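Local coordinates for protein ACDH-11, isoform b (Caenorhabditis elegans, PDB 4Y9J) that belongs to the acyl-CoA dehydrogenase family of flavoproteins and binds flavin-adenine dinucleotide, at residues Asp31-Arg36 with Ile541-Asp546. Sequence-based numbering, arbitrary orientation.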
ATOM      1  N   ASP B  31      -5.371 -37.559   8.304  1.00 45.79           N
ATOM      2  CA  ASP B  31      -6.745 -37.342   8.791  1.00 45.56           C
ATOM      3  C   ASP B  31      -7.142 -38.521   9.720  1.00 47.98           C
ATOM      4  O   ASP B  31      -6.969 -39.678   9.334  1.00 49.41           O
ATOM      5  CB  ASP B  31      -7.782 -37.201   7.666  1.00 43.49           C
ATOM      6  CG  ASP B  31      -9.144 -36.641   8.156  1.00 43.29           C
ATOM      7  OD1 ASP B  31     -10.029 -37.426   8.579  1.00 45.02           O
ATOM      8  OD2 ASP B  31      -9.357 -35.406   8.067  1.00 44.62           O
ATOM      9  N   PRO B  32      -7.709 -38.205  10.902  1.00 47.84           N
ATOM     10  CA  PRO B  32      -8.219 -39.203  11.839  1.00 50.63           C
ATOM     11  C   PRO B  32      -9.223 -40.182  11.277  1.00 49.58           C
ATOM     12  O   PRO B  32      -9.141 -41.349  11.600  1.00 54.80           O
ATOM     13  CB  PRO B  32      -8.879 -38.336  12.899  1.00 49.53           C
ATOM     14  CG  PRO B  32      -8.021 -37.123  12.960  1.00 48.87           C
ATOM     15  CD  PRO B  32      -7.703 -36.865  11.519  1.00 46.65           C
ATOM     16  N   ILE B  33     -10.182 -39.743  10.472  1.00 48.71           N
ATOM     17  CA  ILE B  33     -11.243 -40.632  10.034  1.00 51.59           C
ATOM     18  C   ILE B  33     -11.568 -40.746   8.561  1.00 51.96           C
ATOM     19  O   ILE B  33     -12.333 -41.619   8.202  1.00 50.80           O
ATOM     20  CB  ILE B  33     -12.615 -40.319  10.650  1.00 56.81           C
ATOM     21  CG1 ILE B  33     -13.082 -38.939  10.307  1.00 54.15           C
ATOM     22  CG2 ILE B  33     -12.681 -40.605  12.148  1.00 61.58           C
ATOM     23  CD1 ILE B  33     -14.574 -38.854  10.519  1.00 58.08           C
ATOM     24  N   LEU B  34     -11.023 -39.882   7.712  1.00 49.69           N
ATOM     25  CA  LEU B  34     -11.290 -39.941   6.277  1.00 49.16           C
ATOM     26  C   LEU B  34     -11.058 -41.292   5.601  1.00 51.29           C
ATOM     27  O   LEU B  34     -11.923 -41.775   4.876  1.00 50.70           O
ATOM     28  CB  LEU B  34     -10.432 -38.888   5.557  1.00 48.00           C
ATOM     29  CG  LEU B  34     -10.753 -38.760   4.085  1.00 48.93           C
ATOM     30  CD1 LEU B  34     -12.245 -38.583   3.863  1.00 49.16           C
ATOM     31  CD2 LEU B  34      -9.937 -37.582   3.595  1.00 47.86           C
ATOM     32  N   ASP B  35      -9.870 -41.856   5.779  1.00 51.22           N
ATOM     33  CA  ASP B  35      -9.561 -43.114   5.140  1.00 53.75           C
ATOM     34  C   ASP B  35     -10.468 -44.244   5.697  1.00 57.31           C
ATOM     35  O   ASP B  35     -10.976 -45.055   4.920  1.00 61.56           O
ATOM     36  CB  ASP B  35      -8.080 -43.456   5.336  1.00 55.10           C
ATOM     37  CG  ASP B  35      -7.664 -44.804   4.669  1.00 57.33           C
ATOM     38  OD1 ASP B  35      -7.557 -44.864   3.412  1.00 58.46           O
ATOM     39  OD2 ASP B  35      -7.415 -45.779   5.410  1.00 59.24           O
ATOM     40  N   ARG B  36     -10.647 -44.327   7.024  1.00 56.89           N
ATOM     41  CA  ARG B  36     -11.544 -45.340   7.624  1.00 58.75           C
ATOM     42  C   ARG B  36     -12.957 -45.233   7.055  1.00 57.27           C
ATOM     43  O   ARG B  36     -13.569 -46.240   6.789  1.00 59.28           O
ATOM     44  CB  ARG B  36     -11.558 -45.285   9.159  1.00 61.25           C
ATOM     45  CG  ARG B  36     -10.287 -45.807   9.817  1.00 62.70           C
ATOM     46  CD  ARG B  36     -10.469 -46.255  11.254  1.00 65.33           C
ATOM     47  NE  ARG B  36     -10.986 -45.262  12.216  1.00 62.02           N
ATOM     48  CZ  ARG B  36     -10.305 -44.221  12.700  1.00 61.50           C
ATOM     49  NH1 ARG B  36      -9.054 -43.974  12.319  1.00 59.51           N
ATOM     50  NH2 ARG B  36     -10.883 -43.400  13.581  1.00 57.06           N
ATOM     51  N   ILE B 541     -22.390 -43.886  15.522  1.00 54.74           N
ATOM     52  CA  ILE B 541     -22.630 -45.144  16.186  1.00 58.58           C
ATOM     53  C   ILE B 541     -22.432 -46.259  15.174  1.00 60.84           C
ATOM     54  O   ILE B 541     -21.820 -47.269  15.511  1.00 63.93           O
ATOM     55  CB  ILE B 541     -24.044 -45.240  16.797  1.00 57.32           C
ATOM     56  CG1 ILE B 541     -24.119 -44.432  18.079  1.00 56.88           C
ATOM     57  CG2 ILE B 541     -24.403 -46.675  17.181  1.00 61.19           C
ATOM     58  CD1 ILE B 541     -25.532 -44.039  18.456  1.00 56.81           C
ATOM     59  N   ASP B 542     -22.998 -46.063  13.990  1.00 60.45           N
ATOM     60  CA  ASP B 542     -22.900 -47.011  12.903  1.00 63.31           C
ATOM     61  C   ASP B 542     -21.432 -47.176  12.520  1.00 62.21           C
ATOM     62  O   ASP B 542     -20.925 -48.284  12.388  1.00 60.73           O
ATOM     63  CB  ASP B 542     -23.720 -46.496  11.739  1.00 62.94           C
ATOM     64  CG  ASP B 542     -23.916 -47.527  10.634  1.00 67.95           C
ATOM     65  OD1 ASP B 542     -24.370 -48.649  10.895  1.00 68.39           O
ATOM     66  OD2 ASP B 542     -23.610 -47.166   9.492  1.00 68.94           O
ATOM     67  N   HIS B 543     -20.724 -46.080  12.425  1.00 60.29           N
ATOM     68  CA  HIS B 543     -19.294 -46.123  12.182  1.00 60.79           C
ATOM     69  C   HIS B 543     -18.486 -46.878  13.234  1.00 61.42           C
ATOM     70  O   HIS B 543     -17.645 -47.711  12.877  1.00 64.45           O
ATOM     71  CB  HIS B 543     -18.791 -44.709  12.079  1.00 59.94           C
ATOM     72  CG  HIS B 543     -17.340 -44.593  11.742  1.00 62.12           C
ATOM     73  ND1 HIS B 543     -16.363 -44.395  12.696  1.00 65.33           N
ATOM     74  CD2 HIS B 543     -16.712 -44.562  10.549  1.00 62.53           C
ATOM     75  CE1 HIS B 543     -15.191 -44.269  12.100  1.00 64.99           C
ATOM     76  NE2 HIS B 543     -15.376 -44.394  10.800  1.00 65.39           N
ATOM     77  N   ALA B 544     -18.746 -46.616  14.518  1.00 59.38           N
ATOM     78  CA  ALA B 544     -18.001 -47.265  15.614  1.00 60.73           C
ATOM     79  C   ALA B 544     -18.358 -48.744  15.760  1.00 62.84           C
ATOM     80  O   ALA B 544     -17.559 -49.541  16.334  1.00 62.08           O
ATOM     81  CB  ALA B 544     -18.274 -46.557  16.936  1.00 62.66           C
ATOM     82  N   SER B 545     -19.575 -49.082  15.319  1.00 63.53           N
ATOM     83  CA  SER B 545     -20.095 -50.453  15.439  1.00 67.35           C
ATOM     84  C   SER B 545     -19.443 -51.383  14.409  1.00 69.04           C
ATOM     85  O   SER B 545     -19.479 -52.605  14.566  1.00 70.78           O
ATOM     86  CB  SER B 545     -21.630 -50.488  15.283  1.00 69.32           C
ATOM     87  OG  SER B 545     -22.306 -49.846  16.365  1.00 72.13           O
ATOM     88  N   ASP B 546     -18.877 -50.826  13.351  1.00 67.90           N
ATOM     89  CA  ASP B 546     -18.273 -51.608  12.286  1.00 71.43           C
ATOM     90  C   ASP B 546     -16.897 -52.111  12.686  1.00 75.52           C
ATOM     91  O   ASP B 546     -15.884 -51.467  12.415  1.00 72.03           O
ATOM     92  CB  ASP B 546     -18.209 -50.813  10.993  1.00 69.94           C
ATOM     93  CG  ASP B 546     -17.579 -51.596   9.833  1.00 73.66           C
ATOM     94  OD1 ASP B 546     -16.976 -52.681  10.054  1.00 75.83           O
ATOM     95  OD2 ASP B 546     -17.706 -51.114   8.700  1.00 71.36           O
TER
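His543 reaches from the last turn of helix 524-545 toward Ile33 and Arg36, which sit where an Asx turn at Asp31 leads into helix 34-41. In this acyl-CoA dehydrogenase-type chain the contact joins the AidB-like N-terminal part to the helical C-terminal part, though lightly: the CA atoms of Arg36 and His543 stay 9.0 Å apart, and the His543 side chain spans about half of that distance, the CB of Arg36 meeting it from the other side. The ring does so because its CG stands anti to the backbone N (chi1 -176°), which sends it straight out from its helix. Its rim then meets the CB of Arg36 close to the ring plane, with NE2 of His543 4.3 Å from that carbon. The CG2 methyl of Ile33 approaches obliquely, 4.4 Å from CE1 of His543. Leu370 of helix 352-383 and Asp554 of helix 552-563 also touch the histidine. NE2 of His543 is buried here with no polar partner in the model; it lies 4.7 Å from NE of Arg36.

Arg36 sends its polar end elsewhere. A bend about CG-CD (chi3 -58°) helps fold the guanidinium back along its own turn, leaving NH1 2.7 Å from the carbonyl O of Pro32, while NH2 forms salt bridges with Asp554 and with Asp589 of a second subunit. Arg36 thus links the first turn of helix 34-41 to helix 552-563 and to the second subunit. That start is itself fixed by Asp31, whose OD2 pairs with Arg328. The other carboxylate oxygen, OD1 of Asp31, takes the N-H groups of Ile33 (N at 3.0 Å) and Leu34 (N at 2.8 Å), which arrive from opposite faces of the carboxylate plane.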